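Local coordinates for protein restriction endonuclease EcoP15I, modification subunit (Escherichia coli, PDB 4ZCF) that transfers a methyl group from S-adenosyl-L-methionine to N6 of one adenine in the DNA site 5'-CAGCAG-3' and joins the Res subunit for DNA restriction, at residues 28-31 / 32-36; 175-178 / 179-183; 206-209 / 210-214; 218-221 / 222-225. All coordinates share one frame; numbering follows the deposited sequence.

How the interactions relate
Interactions 2, 3 and 4 form a connected series inside the methylase region, while interaction 1 stands apart near the N-terminus. Helix 171-188 of interaction 2 packs on helix 204-215 of interaction 3, their centres about 10 Å apart, Ile178 CD1 3.6 Å from Val210 CG1. Lys208 reaches from interaction 3 to interaction 4, its CE 3.4 Å from Asp223 OD2. The loop of interaction 1 comes no nearer to interaction 3 than about 7 Å between nearest atoms. A manganese ion bound by Glu213 lies about 8 Å from the side chain of Tyr179. Interaction 4 runs closest to the bound DNA, nearest atoms about 8 Å apart; interactions 1, 3 and 4 touch the second subunit.

Interaction 1: residues 28-31 / 32-36; sequences CFDK and NGAFI
Phe29 and Phe35 meet at the buried base of this turn, where Phe35 CD1 sits over one face of the Phe29 ring, 3.8 Å from its CE2. The ring planes are inclined at 56°, an oblique pair. Beside them the peptide of Ile36 closes the base, its N giving a hydrogen bond to Cys28 O at 2.6 Å. The side chain of Ile36 reaches across to the backbone of the facing arm, its CD1 3.6 Å from Phe29 C. Toward the tip, Asp30 N bonds to Ala34 O at 2.7 Å and Gly33 N to Asp30 O at 3.0 Å. Together with the left-handed backbone of Gly33, this pair of bonds marks a type I turn from Asp30 to Gly33 with a G1 beta bulge, a compact reversal linking helix 14-24 to helix 37-44. The Asp30 carboxylate is folded inward, CG lying between the backbone N and the carbonyl carbon (chi1 78°). Its OD1 is gripped from opposite faces of the carboxylate plane by Asn32 N at 3.0 Å, which makes an Asx turn, and by Ala34 N at 3.1 Å. The second oxygen, OD2, bonds to Ser52 OG of the second subunit. The tip is looser: Lys31 and Asn32 lie side by side, pointing the same way, with Asn32 OD1 3.8 Å from Lys31 CG. Asn32 is exposed to solvent, whereas the Lys31 ammonium group reaches across to Asn202. At the opposite end, Phe29 packs on Leu18 and Leu21 of helix 14-24, and Phe35 on Leu51 of the second subunit.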
loop_
_atom_site.group_PDB
_atom_site.type_symbol
_atom_site.label_atom_id
_atom_site.label_comp_id
_atom_site.label_asym_id
_atom_site.label_seq_id
_atom_site.Cartn_x
_atom_site.Cartn_y
_atom_site.Cartn_z
ATOM N N CYS A 28 -24.389 19.963 -5.833
ATOM C CA CYS A 28 -24.396 21.097 -4.916
ATOM C C CYS A 28 -25.180 20.814 -3.662
ATOM O O CYS A 28 -25.282 21.686 -2.810
ATOM C CB CYS A 28 -24.915 22.341 -5.628
ATOM S SG CYS A 28 -23.761 23.015 -6.835
ATOM N N PHE A 29 -25.738 19.595 -3.563
ATOM C CA PHE A 29 -26.520 19.083 -2.436
ATOM C C PHE A 29 -25.843 17.803 -1.920
ATOM O O PHE A 29 -25.436 16.961 -2.713
ATOM C CB PHE A 29 -27.980 18.843 -2.860
ATOM C CG PHE A 29 -28.682 20.104 -3.317
ATOM C CD1 PHE A 29 -28.622 20.514 -4.646
ATOM C CD2 PHE A 29 -29.404 20.883 -2.419
ATOM C CE1 PHE A 29 -29.265 21.683 -5.064
ATOM C CE2 PHE A 29 -30.053 22.049 -2.843
ATOM C CZ PHE A 29 -29.975 22.442 -4.159
ATOM N N ASP A 30 -25.653 17.681 -0.613
ATOM C CA ASP A 30 -24.953 16.516 -0.059
ATOM C C ASP A 30 -25.824 15.235 -0.031
ATOM O O ASP A 30 -26.939 15.265 -0.545
ATOM C CB ASP A 30 -24.251 16.868 1.283
ATOM C CG ASP A 30 -25.133 16.952 2.513
ATOM O OD1 ASP A 30 -26.344 16.685 2.397
ATOM O OD2 ASP A 30 -24.591 17.187 3.616
ATOM N N LYS A 31 -25.328 14.123 0.547
ATOM C CA LYS A 31 -26.101 12.869 0.595
ATOM C C LYS A 31 -27.427 12.976 1.348
ATOM O O LYS A 31 -28.318 12.158 1.131
ATOM C CB LYS A 31 -25.251 11.681 1.099
ATOM C CG LYS A 31 -24.938 11.669 2.601
ATOM C CD LYS A 31 -23.839 10.675 2.942
ATOM C CE LYS A 31 -24.291 9.238 3.133
ATOM N NZ LYS A 31 -23.203 8.289 2.759
ATOM N N ASN A 32 -27.544 13.990 2.225
ATOM C CA ASN A 32 -28.712 14.280 3.058
ATOM C C ASN A 32 -29.573 15.431 2.502
ATOM O O ASN A 32 -30.452 15.932 3.208
ATOM C CB ASN A 32 -28.280 14.554 4.516
ATOM C CG ASN A 32 -27.444 13.455 5.144
ATOM O OD1 ASN A 32 -27.763 12.256 5.054
ATOM N ND2 ASN A 32 -26.354 13.847 5.805
ATOM N N GLY A 33 -29.342 15.803 1.238
ATOM C CA GLY A 33 -30.097 16.839 0.544
ATOM C C GLY A 33 -29.878 18.248 1.059
ATOM O O GLY A 33 -30.707 19.128 0.791
ATOM N N ALA A 34 -28.757 18.466 1.801
ATOM C CA ALA A 34 -28.317 19.748 2.363
ATOM C C ALA A 34 -27.433 20.482 1.338
ATOM O O ALA A 34 -26.634 19.851 0.648
ATOM C CB ALA A 34 -27.551 19.526 3.666
ATOM N N PHE A 35 -27.561 21.811 1.264
ATOM C CA PHE A 35 -26.880 22.664 0.290
ATOM C C PHE A 35 -25.389 22.903 0.496
ATOM O O PHE A 35 -24.989 23.477 1.510
ATOM C CB PHE A 35 -27.647 24.001 0.141
ATOM C CG PHE A 35 -27.177 24.933 -0.950
ATOM C CD1 PHE A 35 -27.282 24.572 -2.287
ATOM C CD2 PHE A 35 -26.674 26.184 -0.643
ATOM C CE1 PHE A 35 -26.848 25.427 -3.293
ATOM C CE2 PHE A 35 -26.270 27.056 -1.653
ATOM C CZ PHE A 35 -26.353 26.667 -2.972
ATOM N N ILE A 36 -24.571 22.527 -0.508
ATOM C CA ILE A 36 -23.120 22.751 -0.490
ATOM C C ILE A 36 -22.891 24.082 -1.184
ATOM O O ILE A 36 -22.728 24.142 -2.406
ATOM C CB ILE A 36 -22.271 21.572 -1.093
ATOM C CG1 ILE A 36 -22.652 20.207 -0.450
ATOM C CG2 ILE A 36 -20.744 21.849 -0.972
ATOM C CD1 ILE A 36 -22.569 19.067 -1.376
#

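Interaction 2: residues 175-178 / 179-183; sequences LTFI and YPRLY
Arg181 lays its guanidinium group against the ring of Phe177 one helical turn earlier, with NE 3.4 Å from Phe177 CE1; its chain, extended from CG to NE, carries the group there. The two side chains cross at about a right angle, and their flat groups are inclined at 40°; CE1 lies over one face of the guanidinium, toward its rim, and Arg181 CD stands over the ring. NH1 turns back to the backbone and gives Phe177 O a weak hydrogen bond of 2.9 Å. On another side of the helix Ile178 and Leu182 run alongside each other, their CD1 atoms 4.0 Å apart. Both pairs hang on a backbone in which Leu182 N bonds to Ile178 O at 3.0 Å and Tyr179 N to Leu175 O at 3.1 Å. Between these bonds Pro180 has no N-H to offer; its CD lies 3.3 Å from Thr176 O, and the helix is kinked here. Farther out, Asn102 bonds Arg181 NE and Asp101 forms a salt bridge with NH2, which fixes the rotation of the guanidinium. Phe177 also packs on Pro125, part of the Asp-Pro-Pro-Tyr motif of the N4/N6 amino-methyltransferases, predicted to bind S-adenosylmethionine (residues 123-126).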
loop_
_atom_site.group_PDB
_atom_site.type_symbol
_atom_site.label_atom_id
_atom_site.label_comp_id
_atom_site.label_asym_id
_atom_site.label_seq_id
_atom_site.Cartn_x
_atom_site.Cartn_y
_atom_site.Cartn_z
ATOM N N LEU A 175 -12.564 11.982 7.105
ATOM C CA LEU A 175 -11.173 11.910 6.617
ATOM C C LEU A 175 -10.180 12.590 7.567
ATOM O O LEU A 175 -9.045 12.130 7.701
ATOM C CB LEU A 175 -11.049 12.474 5.199
ATOM C CG LEU A 175 -11.765 11.702 4.058
ATOM C CD1 LEU A 175 -11.891 12.571 2.825
ATOM C CD2 LEU A 175 -11.027 10.427 3.668
ATOM N N THR A 176 -10.629 13.651 8.280
ATOM C CA THR A 176 -9.823 14.376 9.271
ATOM C C THR A 176 -9.579 13.432 10.456
ATOM O O THR A 176 -8.497 13.450 11.046
ATOM C CB THR A 176 -10.520 15.706 9.687
ATOM O OG1 THR A 176 -10.922 16.427 8.519
ATOM C CG2 THR A 176 -9.631 16.602 10.563
ATOM N N PHE A 177 -10.585 12.612 10.797
ATOM C CA PHE A 177 -10.508 11.635 11.880
ATOM C C PHE A 177 -9.555 10.463 11.582
ATOM O O PHE A 177 -8.660 10.234 12.399
ATOM C CB PHE A 177 -11.911 11.176 12.325
ATOM C CG PHE A 177 -11.939 9.986 13.269
ATOM C CD1 PHE A 177 -11.393 10.075 14.544
ATOM C CD2 PHE A 177 -12.523 8.786 12.882
ATOM C CE1 PHE A 177 -11.403 8.978 15.402
ATOM C CE2 PHE A 177 -12.516 7.688 13.731
ATOM C CZ PHE A 177 -11.959 7.792 14.986
ATOM N N ILE A 178 -9.706 9.741 10.430
ATOM C CA ILE A 178 -8.817 8.588 10.137
ATOM C C ILE A 178 -7.397 8.889 9.711
ATOM O O ILE A 178 -6.514 8.127 10.090
ATOM C CB ILE A 178 -9.429 7.424 9.292
ATOM C CG1 ILE A 178 -10.103 7.931 8.021
ATOM C CG2 ILE A 178 -10.379 6.527 10.114
ATOM C CD1 ILE A 178 -9.200 8.159 6.850
ATOM N N TYR A 179 -7.177 9.914 8.841
ATOM C CA TYR A 179 -5.845 10.269 8.326
ATOM C C TYR A 179 -4.680 10.135 9.336
ATOM O O TYR A 179 -3.728 9.395 9.023
ATOM C CB TYR A 179 -5.822 11.658 7.629
ATOM C CG TYR A 179 -4.468 12.006 7.025
ATOM C CD1 TYR A 179 -3.424 12.471 7.820
ATOM C CD2 TYR A 179 -4.215 11.812 5.667
ATOM C CE1 TYR A 179 -2.155 12.692 7.297
ATOM C CE2 TYR A 179 -2.953 12.061 5.125
ATOM C CZ TYR A 179 -1.926 12.502 5.948
ATOM O OH TYR A 179 -0.662 12.743 5.457
ATOM N N PRO A 180 -4.657 10.850 10.507
ATOM C CA PRO A 180 -3.474 10.763 11.372
ATOM C C PRO A 180 -3.271 9.385 11.985
ATOM O O PRO A 180 -2.133 8.994 12.269
ATOM C CB PRO A 180 -3.728 11.848 12.405
ATOM C CG PRO A 180 -5.209 11.961 12.479
ATOM C CD PRO A 180 -5.645 11.803 11.069
ATOM N N ARG A 181 -4.370 8.654 12.182
ATOM C CA ARG A 181 -4.370 7.294 12.721
ATOM C C ARG A 181 -3.706 6.289 11.746
ATOM O O ARG A 181 -2.755 5.591 12.131
ATOM C CB ARG A 181 -5.792 6.907 13.126
ATOM C CG ARG A 181 -6.228 7.669 14.383
ATOM C CD ARG A 181 -7.712 7.855 14.497
ATOM N NE ARG A 181 -8.072 8.469 15.777
ATOM C CZ ARG A 181 -8.052 9.777 16.022
ATOM N NH1 ARG A 181 -7.712 10.638 15.060
ATOM N NH2 ARG A 181 -8.352 10.235 17.229
ATOM N N LEU A 182 -4.117 6.336 10.458
ATOM C CA LEU A 182 -3.561 5.532 9.364
ATOM C C LEU A 182 -2.135 5.945 9.075
ATOM O O LEU A 182 -1.307 5.090 8.752
ATOM C CB LEU A 182 -4.404 5.731 8.102
ATOM C CG LEU A 182 -5.846 5.169 8.093
ATOM C CD1 LEU A 182 -6.430 5.310 6.729
ATOM C CD2 LEU A 182 -5.901 3.675 8.529
ATOM N N TYR A 183 -1.833 7.265 9.201
ATOM C CA TYR A 183 -0.499 7.805 8.999
ATOM C C TYR A 183 0.486 7.230 10.009
ATOM O O TYR A 183 1.527 6.720 9.599
ATOM C CB TYR A 183 -0.518 9.352 9.007
ATOM C CG TYR A 183 0.824 9.969 8.668
ATOM C CD1 TYR A 183 1.193 10.204 7.343
ATOM C CD2 TYR A 183 1.758 10.248 9.665
ATOM C CE1 TYR A 183 2.445 10.742 7.022
ATOM C CE2 TYR A 183 3.016 10.763 9.355
ATOM C CZ TYR A 183 3.343 11.042 8.035
ATOM O OH TYR A 183 4.578 11.565 7.738
#

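Interaction 3: residues 206-209 / 210-214; sequences QLKL and VCDEI. With MN (manganese (II) ion), chain G.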
loop_
_atom_site.group_PDB
_atom_site.type_symbol
_atom_site.label_atom_id
_atom_site.label_comp_id
_atom_site.label_asym_id
_atom_site.label_seq_id
_atom_site.Cartn_x
_atom_site.Cartn_y
_atom_site.Cartn_z
ATOM N N GLN A 206 -13.730 7.051 -0.557
ATOM C CA GLN A 206 -12.970 8.077 0.196
ATOM C C GLN A 206 -11.817 7.508 0.999
ATOM O O GLN A 206 -10.753 8.125 1.034
ATOM C CB GLN A 206 -13.886 8.883 1.115
ATOM C CG GLN A 206 -14.797 9.861 0.362
ATOM C CD GLN A 206 -16.026 9.251 -0.294
ATOM O OE1 GLN A 206 -16.371 8.057 -0.150
ATOM N NE2 GLN A 206 -16.727 10.090 -1.017
ATOM N N LEU A 207 -12.002 6.330 1.631
ATOM C CA LEU A 207 -10.937 5.661 2.388
ATOM C C LEU A 207 -9.912 5.081 1.446
ATOM O O LEU A 207 -8.717 5.187 1.707
ATOM C CB LEU A 207 -11.527 4.539 3.241
ATOM C CG LEU A 207 -10.565 3.550 3.915
ATOM C CD1 LEU A 207 -9.691 4.231 5.035
ATOM C CD2 LEU A 207 -11.336 2.347 4.402
ATOM N N LYS A 208 -10.373 4.444 0.376
ATOM C CA LYS A 208 -9.536 3.817 -0.631
ATOM C C LYS A 208 -8.637 4.858 -1.258
ATOM O O LYS A 208 -7.447 4.583 -1.450
ATOM C CB LYS A 208 -10.396 3.116 -1.706
ATOM C CG LYS A 208 -10.579 1.623 -1.489
ATOM C CD LYS A 208 -9.291 0.796 -1.753
ATOM C CE LYS A 208 -9.025 0.492 -3.208
ATOM N NZ LYS A 208 -8.362 1.631 -3.901
ATOM N N LEU A 209 -9.192 6.068 -1.522
ATOM C CA LEU A 209 -8.423 7.200 -2.053
ATOM C C LEU A 209 -7.416 7.782 -1.052
ATOM O O LEU A 209 -6.291 8.093 -1.461
ATOM C CB LEU A 209 -9.309 8.279 -2.720
ATOM C CG LEU A 209 -10.025 7.847 -4.046
ATOM C CD1 LEU A 209 -10.645 9.022 -4.730
ATOM C CD2 LEU A 209 -9.071 7.180 -5.023
ATOM N N VAL A 210 -7.762 7.840 0.261
ATOM C CA VAL A 210 -6.817 8.291 1.308
ATOM C C VAL A 210 -5.720 7.257 1.570
ATOM O O VAL A 210 -4.606 7.632 1.928
ATOM C CB VAL A 210 -7.494 8.837 2.592
ATOM C CG1 VAL A 210 -7.861 7.733 3.560
ATOM C CG2 VAL A 210 -6.621 9.871 3.280
ATOM N N CYS A 211 -6.018 5.958 1.355
ATOM C CA CYS A 211 -5.048 4.871 1.514
ATOM C C CYS A 211 -4.050 4.898 0.399
ATOM O O CYS A 211 -2.886 4.532 0.590
ATOM C CB CYS A 211 -5.746 3.524 1.591
ATOM S SG CYS A 211 -6.393 3.129 3.222
ATOM N N ASP A 212 -4.514 5.325 -0.784
ATOM C CA ASP A 212 -3.686 5.552 -1.960
ATOM C C ASP A 212 -2.676 6.636 -1.610
ATOM O O ASP A 212 -1.489 6.412 -1.774
ATOM C CB ASP A 212 -4.546 5.930 -3.174
ATOM C CG ASP A 212 -5.309 4.769 -3.822
ATOM O OD1 ASP A 212 -4.966 3.599 -3.545
ATOM O OD2 ASP A 212 -6.224 5.037 -4.653
ATOM N N GLU A 213 -3.129 7.727 -0.975
ATOM C CA GLU A 213 -2.276 8.828 -0.519
ATOM C C GLU A 213 -1.217 8.380 0.482
ATOM O O GLU A 213 -0.023 8.558 0.212
ATOM C CB GLU A 213 -3.150 9.943 0.108
ATOM C CG GLU A 213 -3.065 11.287 -0.588
ATOM C CD GLU A 213 -1.826 12.065 -0.218
ATOM O OE1 GLU A 213 -1.622 12.316 0.994
ATOM O OE2 GLU A 213 -1.041 12.396 -1.137
ATOM N N ILE A 214 -1.654 7.795 1.638
ATOM C CA ILE A 214 -0.800 7.334 2.741
ATOM C C ILE A 214 0.093 6.136 2.369
ATOM O O ILE A 214 1.245 6.100 2.805
ATOM C CB ILE A 214 -1.652 7.122 4.074
ATOM C CG1 ILE A 214 -2.278 8.434 4.569
ATOM C CG2 ILE A 214 -0.909 6.399 5.230
ATOM C CD1 ILE A 214 -3.677 8.277 5.054
HETATM MN MN MN G . -0.029 14.225 -2.239
#
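Lys208 and Asp212, one turn apart on helix 204-215, slant across one another so that the lysine NZ comes to 3.9 Å from Asp212 OD1, a long salt bridge. The lysine chain is bent at chi2, chi3 and chi4, which curls it forward along the helix toward Asp212. Asp212 leans toward the preceding turn with CG anti to its carbonyl carbon (chi1 -75°), and its other oxygen, OD2, lies against the side of Leu209, 3.6 Å from CD2. Tyr247 OH is the stronger partner of OD1 and also makes a weak hydrogen bond with Lys208 NZ, binding both charged groups to one hydroxyl. With an alanine at Asp212, Tyr247 OH and the ammonium group of Lys208 would probably lose their shared carboxylate partner, leaving the lysine end freer to turn. Leu207 serves a different face: its CD1 meets Cys211 SG at 3.9 Å and lies 4.2 Å from Val210 CG1, a mainly apolar patch. Successive alpha-helical bonds carry the pairs, among them Cys211 N to Leu207 O at 2.8 Å and Glu213 N to Leu209 O at 3.2 Å. Glu213 turns outward and binds the manganese ion through OE2 at 2.4 Å, with OE1 standing back at 4.1 Å; His168 of the Res chain packs beside this glutamate. Gln206, Lys208 and Leu209 meet the second subunit. Leu207 and Cys211 press on strands 193-199 and 241-248 of the large mixed sheet, while Val210 and Ile214 pack against helix 171-188.

Interaction 4: residues 218-221 / 222-225; sequences QNHV and GDLV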
loop_
_atom_site.group_PDB
_atom_site.type_symbol
_atom_site.label_atom_id
_atom_site.label_comp_id
_atom_site.label_asym_id
_atom_site.label_seq_id
_atom_site.Cartn_x
_atom_site.Cartn_y
_atom_site.Cartn_z
ATOM N N GLN A 218 0.345 1.482 -5.610
ATOM C CA GLN A 218 1.160 0.326 -5.978
ATOM C C GLN A 218 1.174 -0.729 -4.838
ATOM O O GLN A 218 1.457 -1.924 -5.067
ATOM C CB GLN A 218 2.587 0.786 -6.307
ATOM N N ASN A 219 0.842 -0.267 -3.610
ATOM C CA ASN A 219 0.818 -1.096 -2.405
ATOM C C ASN A 219 -0.574 -1.583 -2.049
ATOM O O ASN A 219 -0.744 -2.201 -1.010
ATOM C CB ASN A 219 1.528 -0.390 -1.240
ATOM C CG ASN A 219 2.990 -0.137 -1.504
ATOM O OD1 ASN A 219 3.778 -1.048 -1.830
ATOM N ND2 ASN A 219 3.381 1.116 -1.399
ATOM N N HIS A 220 -1.579 -1.328 -2.914
ATOM C CA HIS A 220 -2.915 -1.878 -2.702
ATOM C C HIS A 220 -2.802 -3.402 -2.992
ATOM O O HIS A 220 -2.222 -3.788 -4.020
ATOM C CB HIS A 220 -3.934 -1.197 -3.621
ATOM C CG HIS A 220 -5.322 -1.773 -3.549
ATOM N ND1 HIS A 220 -5.943 -2.319 -4.670
ATOM C CD2 HIS A 220 -6.169 -1.872 -2.502
ATOM C CE1 HIS A 220 -7.137 -2.714 -4.264
ATOM N NE2 HIS A 220 -7.320 -2.466 -2.972
ATOM N N VAL A 221 -3.275 -4.254 -2.054
ATOM C CA VAL A 221 -3.256 -5.712 -2.193
ATOM C C VAL A 221 -4.542 -6.226 -2.939
ATOM O O VAL A 221 -4.466 -7.060 -3.862
ATOM C CB VAL A 221 -2.994 -6.386 -0.817
ATOM C CG1 VAL A 221 -3.298 -7.879 -0.832
ATOM C CG2 VAL A 221 -1.559 -6.143 -0.356
ATOM N N GLY A 222 -5.687 -5.669 -2.550
ATOM C CA GLY A 222 -7.001 -5.982 -3.088
ATOM C C GLY A 222 -8.055 -5.655 -2.058
ATOM O O GLY A 222 -7.733 -5.240 -0.935
ATOM N N ASP A 223 -9.332 -5.794 -2.453
ATOM C CA ASP A 223 -10.482 -5.563 -1.595
ATOM C C ASP A 223 -11.264 -6.822 -1.560
ATOM O O ASP A 223 -11.354 -7.529 -2.567
ATOM C CB ASP A 223 -11.345 -4.384 -2.070
ATOM C CG ASP A 223 -10.535 -3.110 -2.299
ATOM O OD1 ASP A 223 -9.671 -2.776 -1.423
ATOM O OD2 ASP A 223 -10.715 -2.475 -3.370
ATOM N N LEU A 224 -11.757 -7.145 -0.364
ATOM C CA LEU A 224 -12.554 -8.328 -0.100
ATOM C C LEU A 224 -13.995 -7.896 0.107
ATOM O O LEU A 224 -14.258 -6.818 0.637
ATOM C CB LEU A 224 -12.048 -9.095 1.144
ATOM C CG LEU A 224 -10.546 -9.405 1.214
ATOM C CD1 LEU A 224 -10.104 -9.634 2.673
ATOM C CD2 LEU A 224 -10.189 -10.621 0.350
ATOM N N VAL A 225 -14.927 -8.742 -0.351
ATOM C CA VAL A 225 -16.364 -8.501 -0.243
ATOM C C VAL A 225 -16.913 -9.446 0.769
ATOM O O VAL A 225 -16.812 -10.654 0.604
ATOM C CB VAL A 225 -17.063 -8.557 -1.622
ATOM C CG1 VAL A 225 -18.578 -8.598 -1.488
ATOM C CG2 VAL A 225 -16.617 -7.375 -2.494
#
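The imidazole of His220 has the peptide N of Gly222 over the centre of one face, 3.6 Å above the ring plane, and the Asp223 carboxylate at its edge. NE2 donates to Asp223 OD1 at 2.8 Å in a nearly straight bond of 171°. The oxygen lies almost in the ring plane, but the N-H meets OD1 from above the carboxylate plane; ring and carboxylate planes are 50° apart. The ring swings forward along the chain with CG anti to the backbone N (chi1 176°), which lets it lie over the Gly222 backbone; its CE1 is 3.5 Å from Gly222 CA. The result is a His-carboxylate hydrogen bond between residues three apart, closing a small loop over the intervening peptide. Were His220 replaced by a leucine, Asp223 OD1 would probably lose its N-H partner and the carboxylate would be freer to turn, with no flat ring left over the Gly222 peptide. The ring of Tyr247 meets that of His220 obliquely, and helix 204-215 lies alongside through Lys208 and Phe204. Asp223 also packs on Tyr243 of the second subunit. Strand 220-227 runs antiparallel to strand 241-248, to which Val221, Gly222 and Leu224 are tied by backbone bonds, and parallel to strand 391-393, the outermost within this chain, with Val225 bonded by its backbone to Ser390 just before it.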